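Local coordinates for protein putative glutaryl-CoA dehydrogenase (Thermus thermophilus, PDB 2EBA) that belongs to the acyl-CoA dehydrogenase family of flavoproteins and binds flavin-adenine dinucleotide in a four-chain assembly, at residues Val93-Ser98 with Trp163-Asn168; Gly127-Thr132 with Leu238-Gln243. One frame throughout, in Å; residues are numbered along the deposited sequence.

How the interactions relate
Interactions 1 and 2 meet the same flavin, their centres about 9 Å apart. In interaction 1 Thr165, just after the chain's corner at Trp163, gives its backbone N-H to FAD O4; in interaction 2 the end of strand 127-130 and the residues after it bond N3, O2 and N1, so together they read the polar rim of the ring system. They also touch directly: Asn166 ND2 lies 3.2 Å from Gly127 O and Gln96 OE1 3.2 Å from Gly127 N, both probable hydrogen bonds. Gly127 is thus probably held from both segments of interaction 1, while segment 238-243 of helix 235-269 packs on Phe129 of the strand and on Leu131 just after it. Along the chain the segments alternate.

Interaction 1: residues Val93-Ser98 with Trp163-Asn168; sequences VSVQSS and WITNGN. With FAD (flavin-adenine dinucleotide), chain I.
Val95 is the residue of helical segment 93-98 that meets Thr165 and Asn166. Just before it, Val93 O receives two donors from one turn on, Ser97 N and Ser97 OG (2.8 Å for OG), arriving from opposite faces of the carbonyl plane. At Val95 the two methyls divide the work. CG2 meets the methyl CG2 of Thr165 at 3.7 Å, the two side chains crossing at a slant. CG1, anti to the backbone N (chi1 177°), instead lies 3.6 Å from ND2 of Asn166, whose amide runs past in the opposite direction. That amide nitrogen is buried and satisfied by Gly127. Gln96 gives NE2 to Leu120 O.

Across the contact, Thr165 turns its other side to the flavin. Its backbone N-H bonds FAD O4 at 2.9 Å, nearly straight at 165°, and OG1, set beside the backbone N by chi1 of -63°, lies 3.2 Å from FAD N5, a bond whose proton has another acceptor within reach. Ile164 CD1 touches the flavin near N3. A type II turn from Ile164 to Gly167 carries the chain away from the flavin.

The contact is buried: helix 87-107, from the acyl-CoA dehydrogenase N-terminal domain, leans on the end of strand 154-165, from the middle domain, beside the FAD pocket to which Thr165 belongs; helix 72-85 packs on Val93 and Ser97, and helix 235-269 touches Ser98.

Interaction 2: residues Gly127-Thr132 with Leu238-Gln243; sequences GCFGLT and LSCLTQ. With FAD (flavin-adenine dinucleotide), chain I.
The Phe129 ring meets helical segment 238-243 through Cys240 and Leu241, both approaching obliquely, while FAD N3 lies in its plane and FAD O2 near it, both at the CD1 edge. Cys240 CB comes to 3.7 Å from CE2 of Phe129, and SG makes an oblique sulfur-aromatic contact, 5.3 Å from the ring centroid and 72° off the normal. Leu241 CD2 sits 4.1 Å from CE1 of Phe129, on the same face of the ring as Cys240 CB; the Leu241 and Phe129 side chains cross at about a right angle. With CG anti to the backbone N (chi1 177°), Phe129 reaches from strand to helix. The other methyl of Leu241, CD1, meets CD2 of Leu131.

From Phe129 to Thr132 the chain grips the flavin: FAD N3 donates to Phe129 O, and O2 accepts two N-H groups, a bent one from Leu131 and a nearly straight one from Thr132 N (3.0 Å, 170°). Thr132 OG1 gives its proton to FAD N1 at 2.7 Å. Apolar side chains thus join a flavin-binding strand of the middle domain to a C-terminal-domain helix, while donors gathered on O2 and N1 would be expected to favour negative charge at this end of the flavin.

Interaction 1: residues Val93-Ser98 with Trp163-Asn168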
ATOM      1  N   VAL A  93     -32.468   5.018   4.589  1.00  9.64           N
ATOM      2  CA  VAL A  93     -32.787   4.400   5.867  1.00 10.21           C
ATOM      3  C   VAL A  93     -31.906   4.899   7.006  1.00 11.69           C
ATOM      4  O   VAL A  93     -32.381   5.028   8.145  1.00 11.67           O
ATOM      5  CB  VAL A  93     -32.699   2.874   5.789  1.00  8.82           C
ATOM      6  CG1 VAL A  93     -33.001   2.266   7.151  1.00  7.29           C
ATOM      7  CG2 VAL A  93     -33.676   2.373   4.753  1.00  6.90           C
ATOM      8  N   SER A  94     -30.636   5.187   6.710  1.00 11.76           N
ATOM      9  CA  SER A  94     -29.721   5.688   7.741  1.00 12.93           C
ATOM     10  C   SER A  94     -30.175   7.053   8.233  1.00 11.94           C
ATOM     11  O   SER A  94     -30.217   7.303   9.434  1.00 13.06           O
ATOM     12  CB  SER A  94     -28.299   5.811   7.199  1.00 13.58           C
ATOM     13  OG  SER A  94     -27.810   4.560   6.782  1.00 15.70           O
ATOM     14  N   VAL A  95     -30.496   7.929   7.287  1.00 10.54           N
ATOM     15  CA  VAL A  95     -30.959   9.271   7.583  1.00 10.39           C
ATOM     16  C   VAL A  95     -32.240   9.234   8.408  1.00 10.27           C
ATOM     17  O   VAL A  95     -32.295   9.790   9.497  1.00 10.81           O
ATOM     18  CB  VAL A  95     -31.215  10.039   6.278  1.00 10.91           C
ATOM     19  CG1 VAL A  95     -31.768  11.427   6.577  1.00 10.93           C
ATOM     20  CG2 VAL A  95     -29.928  10.132   5.498  1.00 10.64           C
ATOM     21  N   GLN A  96     -33.251   8.551   7.886  1.00 10.01           N
ATOM     22  CA  GLN A  96     -34.557   8.419   8.532  1.00 10.49           C
ATOM     23  C   GLN A  96     -34.468   7.801   9.911  1.00  9.68           C
ATOM     24  O   GLN A  96     -35.122   8.245  10.860  1.00  6.37           O
ATOM     25  CB  GLN A  96     -35.478   7.538   7.674  1.00 11.99           C
ATOM     26  CG  GLN A  96     -36.919   7.461   8.179  1.00 15.21           C
ATOM     27  CD  GLN A  96     -37.785   8.587   7.642  1.00 17.16           C
ATOM     28  OE1 GLN A  96     -37.282   9.633   7.233  1.00 17.63           O
ATOM     29  NE2 GLN A  96     -39.092   8.374   7.644  1.00 18.44           N
ATOM     30  N   SER A  97     -33.651   6.763  10.021  1.00 10.41           N
ATOM     31  CA  SER A  97     -33.488   6.050  11.262  1.00 10.67           C
ATOM     32  C   SER A  97     -32.535   6.699  12.258  1.00 10.07           C
ATOM     33  O   SER A  97     -32.938   7.009  13.374  1.00  6.82           O
ATOM     34  CB  SER A  97     -33.020   4.619  11.000  1.00 12.60           C
ATOM     35  OG  SER A  97     -33.925   3.941  10.158  1.00 12.89           O
ATOM     36  N   SER A  98     -31.283   6.910  11.868  1.00 11.04           N
ATOM     37  CA  SER A  98     -30.296   7.430  12.826  1.00 11.90           C
ATOM     38  C   SER A  98     -30.039   8.933  12.861  1.00 11.79           C
ATOM     39  O   SER A  98     -29.457   9.425  13.830  1.00  9.48           O
ATOM     40  CB  SER A  98     -28.963   6.699  12.632  1.00 12.29           C
ATOM     41  OG  SER A  98     -29.131   5.289  12.732  1.00 10.59           O
ATOM     42  N   TRP A 163     -25.026  19.544   0.880  1.00 16.35           N
ATOM     43  CA  TRP A 163     -25.032  18.100   0.740  1.00 17.35           C
ATOM     44  C   TRP A 163     -25.983  17.415   1.715  1.00 17.57           C
ATOM     45  O   TRP A 163     -25.599  16.460   2.340  1.00 15.50           O
ATOM     46  CB  TRP A 163     -23.620  17.527   0.964  1.00 19.18           C
ATOM     47  CG  TRP A 163     -22.493  18.201   0.203  1.00 19.91           C
ATOM     48  CD1 TRP A 163     -21.466  18.923   0.733  1.00 19.43           C
ATOM     49  CD2 TRP A 163     -22.314  18.236  -1.218  1.00 19.34           C
ATOM     50  NE1 TRP A 163     -20.660  19.412  -0.268  1.00 19.62           N
ATOM     51  CE2 TRP A 163     -21.160  19.007  -1.475  1.00 19.02           C
ATOM     52  CE3 TRP A 163     -23.017  17.695  -2.297  1.00 20.58           C
ATOM     53  CZ2 TRP A 163     -20.697  19.251  -2.767  1.00 19.02           C
ATOM     54  CZ3 TRP A 163     -22.555  17.939  -3.586  1.00 19.14           C
ATOM     55  CH2 TRP A 163     -21.406  18.710  -3.806  1.00 19.05           C
ATOM     56  N   ILE A 164     -27.220  17.876   1.843  1.00 17.17           N
ATOM     57  CA  ILE A 164     -28.130  17.234   2.785  1.00 16.63           C
ATOM     58  C   ILE A 164     -29.002  16.191   2.105  1.00 16.30           C
ATOM     59  O   ILE A 164     -29.777  16.518   1.204  1.00 16.28           O
ATOM     60  CB  ILE A 164     -29.023  18.278   3.463  1.00 16.10           C
ATOM     61  CG1 ILE A 164     -28.143  19.398   4.026  1.00 15.31           C
ATOM     62  CG2 ILE A 164     -29.862  17.627   4.566  1.00 15.91           C
ATOM     63  CD1 ILE A 164     -27.014  18.923   4.913  1.00 10.46           C
ATOM     64  N   THR A 165     -28.864  14.938   2.535  1.00 15.29           N
ATOM     65  CA  THR A 165     -29.645  13.837   1.979  1.00 15.35           C
ATOM     66  C   THR A 165     -31.111  14.041   2.306  1.00 14.88           C
ATOM     67  O   THR A 165     -31.449  14.531   3.382  1.00 14.08           O
ATOM     68  CB  THR A 165     -29.188  12.486   2.556  1.00 15.62           C
ATOM     69  OG1 THR A 165     -27.833  12.252   2.174  1.00 16.81           O
ATOM     70  CG2 THR A 165     -30.050  11.348   2.041  1.00 14.69           C
ATOM     71  N   ASN A 166     -31.974  13.663   1.368  1.00 15.35           N
ATOM     72  CA  ASN A 166     -33.416  13.815   1.524  1.00 15.52           C
ATOM     73  C   ASN A 166     -33.821  15.281   1.607  1.00 15.46           C
ATOM     74  O   ASN A 166     -34.939  15.593   2.016  1.00 15.37           O
ATOM     75  CB  ASN A 166     -33.911  13.090   2.785  1.00 16.13           C
ATOM     76  CG  ASN A 166     -33.882  11.584   2.639  1.00 15.34           C
ATOM     77  OD1 ASN A 166     -33.767  11.064   1.527  1.00 14.64           O
ATOM     78  ND2 ASN A 166     -34.007  10.873   3.759  1.00 11.76           N
ATOM     79  N   GLY A 167     -32.906  16.171   1.235  1.00 15.75           N
ATOM     80  CA  GLY A 167     -33.177  17.596   1.274  1.00 17.31           C
ATOM     81  C   GLY A 167     -34.488  18.012   0.625  1.00 18.96           C
ATOM     82  O   GLY A 167     -35.232  18.809   1.202  1.00 19.39           O
ATOM     83  N   ASN A 168     -34.779  17.480  -0.565  1.00 19.64           N
ATOM     84  CA  ASN A 168     -36.021  17.805  -1.280  1.00 18.95           C
ATOM     85  C   ASN A 168     -37.195  16.835  -1.069  1.00 19.87           C
ATOM     86  O   ASN A 168     -38.264  17.018  -1.651  1.00 20.41           O
ATOM     87  CB  ASN A 168     -35.762  17.937  -2.786  1.00 16.07           C
ATOM     88  CG  ASN A 168     -35.131  19.253  -3.147  1.00 13.73           C
ATOM     89  OD1 ASN A 168     -33.990  19.527  -2.786  1.00 15.31           O
ATOM     90  ND2 ASN A 168     -35.875  20.085  -3.857  1.00 11.52           N
TER
HETATM   91  PA  FAD I1001     -13.817  19.085   4.042  1.00 19.11           P
HETATM   92  O1A FAD I1001     -13.257  20.415   3.586  1.00 23.20           O
HETATM   93  O2A FAD I1001     -14.368  18.919   5.436  1.00 22.17           O
HETATM   94  O5B FAD I1001     -12.684  17.965   3.745  1.00 19.05           O
HETATM   95  C5B FAD I1001     -11.942  17.881   2.644  1.00 21.29           C
HETATM   96  C4B FAD I1001     -10.675  17.066   2.688  1.00 22.72           C
HETATM   97  O4B FAD I1001      -9.833  17.456   3.978  1.00 20.09           O
HETATM   98  C3B FAD I1001     -11.067  15.637   3.350  1.00 19.33           C
HETATM   99  O3B FAD I1001     -10.036  14.758   2.913  1.00 18.44           O
HETATM  100  C2B FAD I1001     -10.784  15.619   4.870  1.00 20.11           C
HETATM  101  O2B FAD I1001     -10.267  14.421   5.308  1.00 19.31           O
HETATM  102  C1B FAD I1001      -9.610  16.564   4.914  1.00 19.08           C
HETATM  103  N9A FAD I1001      -9.647  17.205   6.298  1.00 16.95           N
HETATM  104  C8A FAD I1001     -10.622  17.958   6.782  1.00 19.98           C
HETATM  105  N7A FAD I1001     -10.233  18.349   8.042  1.00 20.81           N
HETATM  106  C5A FAD I1001      -9.002  17.832   8.309  1.00 18.20           C
HETATM  107  C6A FAD I1001      -8.101  17.891   9.424  1.00 17.32           C
HETATM  108  N6A FAD I1001      -8.413  18.569  10.542  1.00 16.52           N
HETATM  109  N1A FAD I1001      -6.898  17.232   9.350  1.00 15.54           N
HETATM  110  C2A FAD I1001      -6.546  16.526   8.233  1.00 15.17           C
HETATM  111  N3A FAD I1001      -7.391  16.454   7.153  1.00 15.74           N
HETATM  112  C4A FAD I1001      -8.612  17.106   7.168  1.00 19.13           C
HETATM  113  N1  FAD I1001     -23.889  16.102   5.763  1.00 21.85           N
HETATM  114  C2  FAD I1001     -24.951  16.185   6.632  1.00 21.03           C
HETATM  115  O2  FAD I1001     -24.854  16.853   7.676  1.00 22.29           O
HETATM  116  N3  FAD I1001     -26.123  15.538   6.349  1.00 20.70           N
HETATM  117  C4  FAD I1001     -26.257  14.799   5.197  1.00 20.59           C
HETATM  118  O4  FAD I1001     -27.338  14.228   4.951  1.00 19.19           O
HETATM  119  C4X FAD I1001     -25.181  14.704   4.290  1.00 21.41           C
HETATM  120  N5  FAD I1001     -25.296  13.990   3.116  1.00 22.71           N
HETATM  121  C5X FAD I1001     -24.263  13.926   2.211  1.00 22.56           C
HETATM  122  C6  FAD I1001     -24.430  13.212   0.996  1.00 21.81           C
HETATM  123  C7  FAD I1001     -23.381  13.166   0.043  1.00 22.04           C
HETATM  124  C7M FAD I1001     -23.638  12.400  -1.238  1.00 21.64           C
HETATM  125  C8  FAD I1001     -22.142  13.830   0.311  1.00 22.38           C
HETATM  126  C8M FAD I1001     -20.973  13.835  -0.651  1.00 20.99           C
HETATM  127  C9  FAD I1001     -21.984  14.532   1.519  1.00 22.46           C
HETATM  128  C9A FAD I1001     -23.031  14.605   2.498  1.00 22.83           C
HETATM  129  N10 FAD I1001     -22.912  15.323   3.707  1.00 21.96           N
HETATM  130  C10 FAD I1001     -23.965  15.382   4.591  1.00 21.05           C
HETATM  131  C1' FAD I1001     -21.688  16.057   4.059  1.00 21.97           C
HETATM  132  C2' FAD I1001     -20.501  15.190   4.363  1.00 21.02           C
HETATM  133  O2' FAD I1001     -20.577  14.752   5.710  1.00 21.62           O
HETATM  134  C3' FAD I1001     -19.277  16.005   4.064  1.00 21.36           C
HETATM  135  O3' FAD I1001     -19.003  15.882   2.671  1.00 21.78           O
HETATM  136  C4' FAD I1001     -18.036  15.577   4.837  1.00 20.83           C
HETATM  137  O4' FAD I1001     -18.061  16.114   6.163  1.00 20.46           O
HETATM  138  C5' FAD I1001     -16.781  16.073   4.147  1.00 21.23           C
HETATM  139  O5' FAD I1001     -16.631  17.461   4.363  1.00 20.02           O
HETATM  140  P   FAD I1001     -16.506  18.566   3.183  1.00 17.39           P
HETATM  141  O1P FAD I1001     -17.101  18.069   1.902  1.00 15.23           O
HETATM  142  O2P FAD I1001     -17.058  19.860   3.731  1.00 23.56           O
HETATM  143  O3P FAD I1001     -14.923  18.643   2.950  1.00 20.32           O

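Interaction 2: residues Gly127-Thr132 with Leu238-Gln243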
ATOM      1  N   GLY A 127     -37.722  12.777   6.631  1.00 17.10           N
ATOM      2  CA  GLY A 127     -36.880  13.805   7.199  1.00 17.42           C
ATOM      3  C   GLY A 127     -35.465  13.855   6.660  1.00 16.28           C
ATOM      4  O   GLY A 127     -35.053  13.016   5.873  1.00 16.74           O
ATOM      5  N   CYS A 128     -34.724  14.871   7.085  1.00 16.26           N
ATOM      6  CA  CYS A 128     -33.339  15.036   6.678  1.00 15.68           C
ATOM      7  C   CYS A 128     -32.556  15.585   7.872  1.00 15.34           C
ATOM      8  O   CYS A 128     -33.127  16.025   8.869  1.00 15.35           O
ATOM      9  CB  CYS A 128     -33.232  15.971   5.460  1.00 16.07           C
ATOM     10  SG  CYS A 128     -33.809  17.650   5.754  1.00 16.10           S
ATOM     11  N   PHE A 129     -31.239  15.561   7.762  1.00 15.23           N
ATOM     12  CA  PHE A 129     -30.377  15.987   8.843  1.00 14.00           C
ATOM     13  C   PHE A 129     -29.441  17.045   8.293  1.00 14.86           C
ATOM     14  O   PHE A 129     -28.622  16.775   7.426  1.00 14.35           O
ATOM     15  CB  PHE A 129     -29.637  14.743   9.335  1.00 13.01           C
ATOM     16  CG  PHE A 129     -28.633  14.983  10.417  1.00 10.44           C
ATOM     17  CD1 PHE A 129     -27.327  15.302  10.101  1.00 10.43           C
ATOM     18  CD2 PHE A 129     -28.963  14.771  11.739  1.00 11.38           C
ATOM     19  CE1 PHE A 129     -26.355  15.398  11.080  1.00 12.60           C
ATOM     20  CE2 PHE A 129     -27.995  14.863  12.743  1.00 12.30           C
ATOM     21  CZ  PHE A 129     -26.683  15.174  12.409  1.00 11.98           C
ATOM     22  N   GLY A 130     -29.596  18.262   8.788  1.00 16.32           N
ATOM     23  CA  GLY A 130     -28.760  19.349   8.320  1.00 17.38           C
ATOM     24  C   GLY A 130     -27.662  19.772   9.276  1.00 17.70           C
ATOM     25  O   GLY A 130     -27.889  20.586  10.172  1.00 18.56           O
ATOM     26  N   LEU A 131     -26.467  19.221   9.081  1.00 16.71           N
ATOM     27  CA  LEU A 131     -25.325  19.566   9.917  1.00 16.03           C
ATOM     28  C   LEU A 131     -24.218  20.253   9.119  1.00 16.82           C
ATOM     29  O   LEU A 131     -23.781  21.350   9.472  1.00 16.95           O
ATOM     30  CB  LEU A 131     -24.751  18.321  10.576  1.00 15.60           C
ATOM     31  CG  LEU A 131     -23.576  18.609  11.497  1.00 14.13           C
ATOM     32  CD1 LEU A 131     -24.044  19.435  12.704  1.00 13.73           C
ATOM     33  CD2 LEU A 131     -22.971  17.292  11.916  1.00 14.80           C
ATOM     34  N   THR A 132     -23.776  19.602   8.044  1.00 17.09           N
ATOM     35  CA  THR A 132     -22.715  20.112   7.172  1.00 17.70           C
ATOM     36  C   THR A 132     -23.020  21.451   6.502  1.00 18.60           C
ATOM     37  O   THR A 132     -24.121  21.694   6.015  1.00 19.47           O
ATOM     38  CB  THR A 132     -22.381  19.100   6.039  1.00 17.99           C
ATOM     39  OG1 THR A 132     -21.963  17.858   6.613  1.00 16.58           O
ATOM     40  CG2 THR A 132     -21.274  19.635   5.132  1.00 16.41           C
ATOM     41  N   LEU A 238     -23.467  14.672  17.035  1.00 16.66           N
ATOM     42  CA  LEU A 238     -22.443  13.648  16.927  1.00 15.52           C
ATOM     43  C   LEU A 238     -22.987  12.290  17.299  1.00 15.00           C
ATOM     44  O   LEU A 238     -22.659  11.302  16.660  1.00 15.02           O
ATOM     45  CB  LEU A 238     -21.250  13.983  17.816  1.00 15.32           C
ATOM     46  CG  LEU A 238     -20.475  15.234  17.425  1.00 15.97           C
ATOM     47  CD1 LEU A 238     -19.277  15.411  18.317  1.00 15.42           C
ATOM     48  CD2 LEU A 238     -20.042  15.115  15.993  1.00 16.57           C
ATOM     49  N   SER A 239     -23.816  12.228  18.334  1.00 16.48           N
ATOM     50  CA  SER A 239     -24.377  10.952  18.753  1.00 16.19           C
ATOM     51  C   SER A 239     -25.193  10.375  17.605  1.00 16.26           C
ATOM     52  O   SER A 239     -25.289   9.153  17.452  1.00 14.60           O
ATOM     53  CB  SER A 239     -25.254  11.134  19.993  1.00 16.37           C
ATOM     54  OG  SER A 239     -26.299  12.055  19.754  1.00 15.39           O
ATOM     55  N   CYS A 240     -25.761  11.266  16.796  1.00 16.04           N
ATOM     56  CA  CYS A 240     -26.571  10.872  15.652  1.00 16.15           C
ATOM     57  C   CYS A 240     -25.658  10.272  14.613  1.00 14.86           C
ATOM     58  O   CYS A 240     -25.983   9.264  14.004  1.00 15.06           O
ATOM     59  CB  CYS A 240     -27.297  12.074  15.054  1.00 16.02           C
ATOM     60  SG  CYS A 240     -28.626  12.700  16.071  1.00 17.87           S
ATOM     61  N   LEU A 241     -24.511  10.893  14.402  1.00 15.00           N
ATOM     62  CA  LEU A 241     -23.584  10.342  13.438  1.00 15.76           C
ATOM     63  C   LEU A 241     -23.098   8.965  13.909  1.00 14.38           C
ATOM     64  O   LEU A 241     -23.014   8.036  13.109  1.00 13.83           O
ATOM     65  CB  LEU A 241     -22.405  11.286  13.231  1.00 17.13           C
ATOM     66  CG  LEU A 241     -22.729  12.664  12.655  1.00 18.55           C
ATOM     67  CD1 LEU A 241     -21.426  13.442  12.473  1.00 18.87           C
ATOM     68  CD2 LEU A 241     -23.456  12.528  11.325  1.00 16.78           C
ATOM     69  N   THR A 242     -22.793   8.828  15.204  1.00 14.22           N
ATOM     70  CA  THR A 242     -22.339   7.537  15.736  1.00 12.31           C
ATOM     71  C   THR A 242     -23.342   6.458  15.416  1.00 11.19           C
ATOM     72  O   THR A 242     -22.937   5.375  15.023  1.00  8.07           O
ATOM     73  CB  THR A 242     -22.144   7.555  17.250  1.00 14.99           C
ATOM     74  OG1 THR A 242     -21.154   8.531  17.593  1.00 16.96           O
ATOM     75  CG2 THR A 242     -21.670   6.182  17.742  1.00 13.71           C
ATOM     76  N   GLN A 243     -24.638   6.757  15.590  1.00 10.85           N
ATOM     77  CA  GLN A 243     -25.714   5.809  15.286  1.00 11.70           C
ATOM     78  C   GLN A 243     -25.652   5.466  13.800  1.00 12.75           C
ATOM     79  O   GLN A 243     -25.638   4.293  13.420  1.00 11.87           O
ATOM     80  CB  GLN A 243     -27.088   6.419  15.573  1.00 12.86           C
ATOM     81  CG  GLN A 243     -27.336   6.774  16.999  1.00 13.31           C
ATOM     82  CD  GLN A 243     -27.538   5.563  17.838  1.00 13.66           C
ATOM     83  OE1 GLN A 243     -28.283   4.664  17.461  1.00 14.86           O
ATOM     84  NE2 GLN A 243     -26.886   5.526  18.994  1.00 13.59           N
TER
HETATM   85  PA  FAD I1001     -13.817  19.085   4.042  1.00 19.11           P
HETATM   86  O1A FAD I1001     -13.257  20.415   3.586  1.00 23.20           O
HETATM   87  O2A FAD I1001     -14.368  18.919   5.436  1.00 22.17           O
HETATM   88  O5B FAD I1001     -12.684  17.965   3.745  1.00 19.05           O
HETATM   89  C5B FAD I1001     -11.942  17.881   2.644  1.00 21.29           C
HETATM   90  C4B FAD I1001     -10.675  17.066   2.688  1.00 22.72           C
HETATM   91  O4B FAD I1001      -9.833  17.456   3.978  1.00 20.09           O
HETATM   92  C3B FAD I1001     -11.067  15.637   3.350  1.00 19.33           C
HETATM   93  O3B FAD I1001     -10.036  14.758   2.913  1.00 18.44           O
HETATM   94  C2B FAD I1001     -10.784  15.619   4.870  1.00 20.11           C
HETATM   95  O2B FAD I1001     -10.267  14.421   5.308  1.00 19.31           O
HETATM   96  C1B FAD I1001      -9.610  16.564   4.914  1.00 19.08           C
HETATM   97  N9A FAD I1001      -9.647  17.205   6.298  1.00 16.95           N
HETATM   98  C8A FAD I1001     -10.622  17.958   6.782  1.00 19.98           C
HETATM   99  N7A FAD I1001     -10.233  18.349   8.042  1.00 20.81           N
HETATM  100  C5A FAD I1001      -9.002  17.832   8.309  1.00 18.20           C
HETATM  101  C6A FAD I1001      -8.101  17.891   9.424  1.00 17.32           C
HETATM  102  N6A FAD I1001      -8.413  18.569  10.542  1.00 16.52           N
HETATM  103  N1A FAD I1001      -6.898  17.232   9.350  1.00 15.54           N
HETATM  104  C2A FAD I1001      -6.546  16.526   8.233  1.00 15.17           C
HETATM  105  N3A FAD I1001      -7.391  16.454   7.153  1.00 15.74           N
HETATM  106  C4A FAD I1001      -8.612  17.106   7.168  1.00 19.13           C
HETATM  107  N1  FAD I1001     -23.889  16.102   5.763  1.00 21.85           N
HETATM  108  C2  FAD I1001     -24.951  16.185   6.632  1.00 21.03           C
HETATM  109  O2  FAD I1001     -24.854  16.853   7.676  1.00 22.29           O
HETATM  110  N3  FAD I1001     -26.123  15.538   6.349  1.00 20.70           N
HETATM  111  C4  FAD I1001     -26.257  14.799   5.197  1.00 20.59           C
HETATM  112  O4  FAD I1001     -27.338  14.228   4.951  1.00 19.19           O
HETATM  113  C4X FAD I1001     -25.181  14.704   4.290  1.00 21.41           C
HETATM  114  N5  FAD I1001     -25.296  13.990   3.116  1.00 22.71           N
HETATM  115  C5X FAD I1001     -24.263  13.926   2.211  1.00 22.56           C
HETATM  116  C6  FAD I1001     -24.430  13.212   0.996  1.00 21.81           C
HETATM  117  C7  FAD I1001     -23.381  13.166   0.043  1.00 22.04           C
HETATM  118  C7M FAD I1001     -23.638  12.400  -1.238  1.00 21.64           C
HETATM  119  C8  FAD I1001     -22.142  13.830   0.311  1.00 22.38           C
HETATM  120  C8M FAD I1001     -20.973  13.835  -0.651  1.00 20.99           C
HETATM  121  C9  FAD I1001     -21.984  14.532   1.519  1.00 22.46           C
HETATM  122  C9A FAD I1001     -23.031  14.605   2.498  1.00 22.83           C
HETATM  123  N10 FAD I1001     -22.912  15.323   3.707  1.00 21.96           N
HETATM  124  C10 FAD I1001     -23.965  15.382   4.591  1.00 21.05           C
HETATM  125  C1' FAD I1001     -21.688  16.057   4.059  1.00 21.97           C
HETATM  126  C2' FAD I1001     -20.501  15.190   4.363  1.00 21.02           C
HETATM  127  O2' FAD I1001     -20.577  14.752   5.710  1.00 21.62           O
HETATM  128  C3' FAD I1001     -19.277  16.005   4.064  1.00 21.36           C
HETATM  129  O3' FAD I1001     -19.003  15.882   2.671  1.00 21.78           O
HETATM  130  C4' FAD I1001     -18.036  15.577   4.837  1.00 20.83           C
HETATM  131  O4' FAD I1001     -18.061  16.114   6.163  1.00 20.46           O
HETATM  132  C5' FAD I1001     -16.781  16.073   4.147  1.00 21.23           C
HETATM  133  O5' FAD I1001     -16.631  17.461   4.363  1.00 20.02           O
HETATM  134  P   FAD I1001     -16.506  18.566   3.183  1.00 17.39           P
HETATM  135  O1P FAD I1001     -17.101  18.069   1.902  1.00 15.23           O
HETATM  136  O2P FAD I1001     -17.058  19.860   3.731  1.00 23.56           O
HETATM  137  O3P FAD I1001     -14.923  18.643   2.950  1.00 20.32           O